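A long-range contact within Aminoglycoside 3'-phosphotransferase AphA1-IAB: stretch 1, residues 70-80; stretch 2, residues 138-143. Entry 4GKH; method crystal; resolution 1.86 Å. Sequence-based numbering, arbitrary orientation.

Stretch 1 70-80: MVRLNWLTAFM
Stretch 2 (138-143) CNCPFN

Stretch 1 opens within a helix that starts earlier in the chain. Phi/psi values there lie near -65/-40; Trp75 is at -77/-52 and Leu76 at -72/-19. The backbone bonds Asn74 N to Met70 O (3.0 Å), Trp75 N to Val71 O (3.1 Å) and Leu76 N to Arg72 O (2.9 Å) hold the turns. Phe79 (-115/-28) donates from N to Leu76 O at 2.8 Å, and Met80 is extended at -141/155. Residues 70 and 80 are selenomethionine.

Stretch 2 leaves a 3-10 segment at Asn139 (-85/-14). Cys140 (-105/116), Pro141 (-88/7, C-gamma endo) and Phe142 (-110/134) follow as loop. A bond from Phe142 N to Cys140 SG, 3.6 Å long with an angle of 158°, closes this bend. Cys140 takes chi1 t.

The two stretches run in opposite directions: Arg72 CA is 8.1 Å from Phe142 CA, and Trp75 CA is 8.1 Å from Cys140 CA. Together they bury 399 Å².

Trp75 and Phe142 dominate the contact. Trp75 points toward stretch 2 with chi1 t (173°) and chi2 73°. Its indole NE1 donates to Asn139 O at 2.9 Å. The bond is short but poorly aimed, and the angle of 122° makes it weak. Pro141 CD sits over the five-membered ring of Trp75, 3.7 Å from its centroid and 11° off the normal. Cys140 SG lies over the six-membered ring of Trp75, 4.1 Å from its centroid. The two atoms thus cover a face of the indole. Trp75 CZ2 also packs on Cys140 CB at 3.6 Å.

Phe142 points toward the helix with chi1 m (-54°) and chi2 -68°. Its edge is directed at the face of Trp75 in an offset pair, with the Phe142 ring centroid 5.9 Å from that of the five-membered ring and planes at 79°. Phe142 CE2 meets Trp75 CB at 3.7 Å. Val71, chi1 m, brings CG2 to 3.9 Å from Phe142 CE1.

Arg72 leaves the helix sideways, but its end comes nearer stretch 2. Its chi angles are -81°, 152°, -173° and 79°. Arg72 CG lies over the Phe142 ring, 3.7 Å from its centroid. The guanidinium lies flat on the same ring, planes at 28°, so aliphatic and charged parts of one side chain both cover it. Arg72 CZ is 4.2 Å from the Phe142 ring centroid, an off-centre cation-pi contact. A water accepts from Arg72 NH2 at 2.8 Å and donates to Asn143 O at 2.9 Å, bridging the stretches.

Phe79, chi1 m and chi2 -85°, closes the other end, with CZ 3.8 Å from CB of Asn139 (chi1 m, chi2 -71°).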

# COMPACT_ATOMS: atom_id res chain seq x y z
N MSE A 70 -1.30 12.29 2.86
CA MSE A 70 -0.70 13.19 3.83
C MSE A 70 -1.30 13.01 5.22
O MSE A 70 -0.56 12.90 6.19
CB MSE A 70 -0.84 14.66 3.38
CG MSE A 70 -0.13 15.65 4.31
SE MSE A 70 -1.25 16.27 5.80
CE MSE A 70 -2.63 17.08 4.74
N VAL A 71 -2.62 12.98 5.33
CA VAL A 71 -3.19 12.94 6.68
C VAL A 71 -3.01 11.59 7.33
O VAL A 71 -2.91 11.49 8.55
CB VAL A 71 -4.66 13.33 6.75
CG1 VAL A 71 -4.81 14.77 6.41
CG2 VAL A 71 -5.52 12.43 5.86
N ARG A 72 -3.00 10.54 6.51
CA ARG A 72 -2.74 9.21 7.03
C ARG A 72 -1.29 9.06 7.51
O ARG A 72 -1.03 8.43 8.55
CB ARG A 72 -3.14 8.14 6.00
CG ARG A 72 -4.66 7.87 6.03
CD ARG A 72 -5.20 7.38 4.68
NE ARG A 72 -6.66 7.29 4.69
CZ ARG A 72 -7.48 8.33 4.55
NH1 ARG A 72 -6.99 9.55 4.39
NH2 ARG A 72 -8.79 8.13 4.56
N LEU A 73 -0.35 9.66 6.77
CA LEU A 73 1.06 9.69 7.21
C LEU A 73 1.17 10.42 8.53
O LEU A 73 1.87 10.00 9.45
CB LEU A 73 1.95 10.42 6.20
CG LEU A 73 2.53 9.74 4.96
CD1 LEU A 73 3.10 10.81 4.05
CD2 LEU A 73 3.61 8.75 5.36
N ASN A 74 0.49 11.55 8.61
CA ASN A 74 0.52 12.36 9.82
C ASN A 74 0.02 11.58 11.03
O ASN A 74 0.58 11.70 12.12
CB ASN A 74 -0.29 13.64 9.60
CG ASN A 74 -0.13 14.63 10.73
OD1 ASN A 74 0.95 15.16 10.97
ND2 ASN A 74 -1.23 14.90 11.43
N TRP A 75 -1.01 10.76 10.83
CA TRP A 75 -1.58 9.97 11.92
C TRP A 75 -0.73 8.76 12.30
O TRP A 75 -0.39 8.55 13.47
CB TRP A 75 -3.00 9.50 11.60
CG TRP A 75 -3.49 8.55 12.64
CD1 TRP A 75 -3.87 8.86 13.93
CD2 TRP A 75 -3.61 7.13 12.52
NE1 TRP A 75 -4.22 7.71 14.60
CE2 TRP A 75 -4.08 6.64 13.76
CE3 TRP A 75 -3.39 6.23 11.47
CZ2 TRP A 75 -4.32 5.29 13.98
CZ3 TRP A 75 -3.61 4.87 11.70
CH2 TRP A 75 -4.07 4.42 12.94
N LEU A 76 -0.39 7.96 11.29
CA LEU A 76 0.18 6.64 11.55
C LEU A 76 1.62 6.70 12.08
O LEU A 76 2.11 5.74 12.69
CB LEU A 76 0.08 5.79 10.27
CG LEU A 76 0.57 4.34 10.33
CD1 LEU A 76 -0.15 3.57 11.44
CD2 LEU A 76 0.34 3.68 8.98
N THR A 77 2.27 7.83 11.88
CA THR A 77 3.66 7.99 12.31
C THR A 77 3.84 7.86 13.83
O THR A 77 4.94 7.54 14.31
CB THR A 77 4.24 9.32 11.81
OG1 THR A 77 5.61 9.43 12.24
CG2 THR A 77 3.46 10.49 12.37
N ALA A 78 2.76 8.07 14.58
CA ALA A 78 2.81 7.87 16.03
C ALA A 78 2.98 6.39 16.38
O ALA A 78 3.46 6.05 17.48
CB ALA A 78 1.55 8.42 16.67
N PHE A 79 2.61 5.52 15.44
CA PHE A 79 2.56 4.08 15.69
C PHE A 79 3.55 3.20 14.91
O PHE A 79 3.95 2.12 15.37
CB PHE A 79 1.13 3.57 15.48
CG PHE A 79 0.11 4.32 16.26
CD1 PHE A 79 -0.17 3.98 17.57
CD2 PHE A 79 -0.58 5.39 15.69
CE1 PHE A 79 -1.11 4.67 18.30
CE2 PHE A 79 -1.53 6.09 16.41
CZ PHE A 79 -1.79 5.74 17.71
N MSE A 80 3.95 3.63 13.72
CA MSE A 80 4.75 2.81 12.82
C MSE A 80 5.80 3.67 12.12
O MSE A 80 5.60 4.88 11.96
CB MSE A 80 3.83 2.17 11.75
CG MSE A 80 2.76 1.24 12.33
SE MSE A 80 3.50 -0.33 13.18
CE MSE A 80 4.10 -1.25 11.57
N CYS A 138 -9.43 1.87 18.32
CA CYS A 138 -9.95 3.10 18.92
C CYS A 138 -9.05 4.32 18.65
O CYS A 138 -9.47 5.46 18.85
CB CYS A 138 -10.15 2.94 20.43
SG CYS A 138 -8.63 2.66 21.39
N ASN A 139 -7.82 4.07 18.19
CA ASN A 139 -6.89 5.14 17.88
C ASN A 139 -7.08 5.72 16.47
O ASN A 139 -6.53 6.77 16.15
CB ASN A 139 -5.45 4.62 17.98
CG ASN A 139 -5.05 4.29 19.41
OD1 ASN A 139 -4.87 5.17 20.23
ND2 ASN A 139 -4.88 3.00 19.69
N CYS A 140 -7.84 5.02 15.63
CA CYS A 140 -7.81 5.28 14.19
C CYS A 140 -9.03 6.03 13.66
O CYS A 140 -10.15 5.53 13.73
CB CYS A 140 -7.64 3.97 13.41
SG CYS A 140 -7.46 4.23 11.61
N PRO A 141 -8.82 7.25 13.13
CA PRO A 141 -9.94 8.10 12.69
C PRO A 141 -10.33 7.83 11.24
O PRO A 141 -11.17 8.55 10.67
CB PRO A 141 -9.35 9.51 12.82
CG PRO A 141 -7.93 9.33 12.46
CD PRO A 141 -7.53 7.94 12.98
N PHE A 142 -9.75 6.80 10.64
CA PHE A 142 -10.02 6.50 9.23
C PHE A 142 -10.82 5.22 9.00
O PHE A 142 -10.54 4.15 9.57
CB PHE A 142 -8.71 6.44 8.41
CG PHE A 142 -7.87 7.67 8.55
CD1 PHE A 142 -8.30 8.89 8.03
CD2 PHE A 142 -6.65 7.63 9.23
CE1 PHE A 142 -7.53 10.03 8.18
CE2 PHE A 142 -5.88 8.75 9.37
CZ PHE A 142 -6.32 9.96 8.84
N ASN A 143 -11.82 5.34 8.13
CA ASN A 143 -12.68 4.22 7.77
C ASN A 143 -12.27 3.69 6.41
O ASN A 143 -12.34 4.42 5.42
CB ASN A 143 -14.15 4.69 7.69
CG ASN A 143 -15.06 3.67 7.02
OD1 ASN A 143 -14.90 2.46 7.21
ND2 ASN A 143 -16.02 4.15 6.23
O HOH W 1 -9.78 5.48 4.55